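Local coordinates for RagB/SusD family nutrient uptake outer membrane protein (Bacteroides thetaiotaomicron, PDB 7KV2) that probably binds beta-glucan at the cell surface as a SusD-family outer membrane protein, helping a gut bacterium capture the glycan for uptake, at residues 94-98 with 99-103. Residues are numbered along the deposited sequence; the frame is centred on the assembly and turned at random.
Sequences WHLMM and NFEAI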
loop_
_atom_site.group_PDB
_atom_site.type_symbol
_atom_site.label_atom_id
_atom_site.label_comp_id
_atom_site.label_asym_id
_atom_site.label_seq_id
_atom_site.Cartn_x
_atom_site.Cartn_y
_atom_site.Cartn_z
ATOM N N TRP A 94 -14.658 1.514 8.367
ATOM C CA TRP A 94 -13.497 0.600 8.514
ATOM C C TRP A 94 -13.913 -0.633 9.317
ATOM O O TRP A 94 -13.558 -1.765 8.943
ATOM C CB TRP A 94 -12.367 1.311 9.265
ATOM C CG TRP A 94 -11.769 2.523 8.623
ATOM C CD1 TRP A 94 -12.218 3.309 7.603
ATOM C CD2 TRP A 94 -10.570 3.149 9.086
ATOM N NE1 TRP A 94 -11.357 4.360 7.374
ATOM C CE2 TRP A 94 -10.356 4.303 8.309
ATOM C CE3 TRP A 94 -9.652 2.816 10.078
ATOM C CZ2 TRP A 94 -9.205 5.071 8.449
ATOM C CZ3 TRP A 94 -8.541 3.601 10.249
ATOM C CH2 TRP A 94 -8.328 4.713 9.439
ATOM N N HIS A 95 -14.642 -0.400 10.405
ATOM C CA HIS A 95 -15.122 -1.502 11.284
ATOM C C HIS A 95 -16.038 -2.431 10.475
ATOM O O HIS A 95 -15.878 -3.695 10.534
ATOM C CB HIS A 95 -15.796 -0.906 12.513
ATOM C CG HIS A 95 -14.861 -0.255 13.437
ATOM N ND1 HIS A 95 -14.060 -1.005 14.289
ATOM C CD2 HIS A 95 -14.596 1.052 13.676
ATOM C CE1 HIS A 95 -13.346 -0.164 15.021
ATOM N NE2 HIS A 95 -13.658 1.100 14.695
ATOM N N LEU A 96 -16.909 -1.857 9.656
ATOM C CA LEU A 96 -17.801 -2.699 8.829
ATOM C C LEU A 96 -17.000 -3.524 7.821
ATOM O O LEU A 96 -17.231 -4.751 7.723
ATOM C CB LEU A 96 -18.850 -1.819 8.153
ATOM C CG LEU A 96 -19.773 -1.031 9.073
ATOM C CD1 LEU A 96 -20.763 -0.251 8.203
ATOM C CD2 LEU A 96 -20.528 -1.921 10.028
ATOM N N MET A 97 -16.055 -2.924 7.088
ATOM C CA MET A 97 -15.239 -3.675 6.120
ATOM C C MET A 97 -14.504 -4.825 6.828
ATOM O O MET A 97 -14.352 -5.911 6.246
ATOM C CB MET A 97 -14.183 -2.755 5.509
ATOM C CG MET A 97 -14.755 -1.722 4.587
ATOM S SD MET A 97 -13.560 -0.358 4.286
ATOM C CE MET A 97 -12.243 -1.262 3.481
ATOM N N MET A 98 -13.960 -4.546 8.007
ATOM C CA MET A 98 -13.141 -5.523 8.752
ATOM C C MET A 98 -14.000 -6.757 9.079
ATOM O O MET A 98 -13.479 -7.875 9.003
ATOM C CB MET A 98 -12.586 -4.881 10.027
ATOM C CG MET A 98 -11.919 -5.855 10.954
ATOM S SD MET A 98 -13.048 -6.577 12.171
ATOM C CE MET A 98 -11.961 -7.090 13.496
ATOM N N ASN A 99 -15.263 -6.538 9.430
ATOM C CA ASN A 99 -16.202 -7.621 9.819
ATOM C C ASN A 99 -17.050 -8.088 8.622
ATOM O O ASN A 99 -18.073 -8.752 8.861
ATOM C CB ASN A 99 -17.042 -7.147 11.009
ATOM C CG ASN A 99 -17.692 -8.295 11.739
ATOM O OD1 ASN A 99 -17.128 -9.387 11.779
ATOM N ND2 ASN A 99 -18.884 -8.050 12.278
ATOM N N PHE A 100 -16.645 -7.788 7.393
ATOM C CA PHE A 100 -17.275 -8.259 6.124
ATOM C C PHE A 100 -18.782 -7.911 6.116
ATOM O O PHE A 100 -19.561 -8.738 5.603
ATOM C CB PHE A 100 -17.025 -9.764 5.935
ATOM C CG PHE A 100 -15.588 -10.153 6.169
ATOM C CD1 PHE A 100 -14.566 -9.432 5.558
ATOM C CD2 PHE A 100 -15.245 -11.180 7.024
ATOM C CE1 PHE A 100 -13.236 -9.741 5.804
ATOM C CE2 PHE A 100 -13.913 -11.491 7.272
ATOM C CZ PHE A 100 -12.913 -10.767 6.667
ATOM N N GLU A 101 -19.151 -6.736 6.619
ATOM C CA GLU A 101 -20.560 -6.241 6.690
ATOM C C GLU A 101 -20.633 -4.787 6.177
ATOM O O GLU A 101 -21.464 -3.992 6.668
ATOM C CB GLU A 101 -21.065 -6.453 8.121
ATOM C CG GLU A 101 -20.355 -5.656 9.194
ATOM C CD GLU A 101 -21.008 -5.733 10.563
ATOM O OE1 GLU A 101 -22.257 -5.715 10.600
ATOM O OE2 GLU A 101 -20.294 -5.761 11.587
ATOM N N ALA A 102 -19.729 -4.396 5.277
ATOM C CA ALA A 102 -19.784 -3.090 4.592
ATOM C C ALA A 102 -21.169 -2.964 3.938
ATOM O O ALA A 102 -21.642 -3.980 3.428
ATOM C CB ALA A 102 -18.722 -3.025 3.536
ATOM N N ILE A 103 -21.755 -1.777 3.993
ATOM C CA ILE A 103 -23.010 -1.418 3.276
ATOM C C ILE A 103 -22.766 -0.172 2.439
ATOM O O ILE A 103 -22.023 0.747 2.843
ATOM C CB ILE A 103 -24.166 -1.250 4.284
ATOM C CG1 ILE A 103 -23.865 -0.151 5.311
ATOM C CG2 ILE A 103 -24.427 -2.604 4.918
ATOM C CD1 ILE A 103 -25.040 0.345 6.143
#
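Leu96 and Glu101 meet where helix 92-98 runs out and the chain doubles back in a Schellman motif. Glu101 N bonds Leu96 O at 3.0 Å in a nearly straight approach (171°), while Phe100 N reaches Met97 O at 3.2 Å from well above the carbonyl plane. Phe100, the C-prime residue, takes the positive phi (54°) that lets the chain reverse. Asn99 N keeps the last helical bond, to His95 O at 3.1 Å, with a weak second one to Leu96 O.

This hydrogen-bonded turn, with the buried Asn99 and Phe100, is the tightly packed part. Although Phe100 leaves the chain pointing away from the helix, its ring turns back far enough for Met98 O to sit over the centre of one face, 3.6 Å above its plane; the same oxygen accepts a hydrogen bond from Arg485, and Trp489 meets the ring edge-to-face. The Met98 side chain turns away from 99-103 to lie on Val83.

At the partly exposed edge the contacts are still close. Leu96 CD2 lies against Glu101 CG at 3.8 Å, the two side chains crossing at about a right angle. Glu101 CG stands between its backbone N and carbonyl carbon (chi1 65°), and the extended chain beyond brings OE2 within 2.8 Å of Asn99 ND2. OE2 lies close to the plane of the Asn99 amide, whereas ND2 approaches it from above the carboxylate plane. Asn99 OD1 is taken by Thr486 N, which would help to fix the amide's rotation. Only beyond this is the fit loose, where Leu96 CD1 barely touches CG1 of the exposed Ile103, at 4.2 Å.

Backbone N-H groups thus serve the carbonyls of His95, Leu96 and Met97, and the Arg485 side chain takes that of Met98. The Asn99 amide links Glu101 to Thr486, and its N-H would probably favour a charged Glu101 carboxylate.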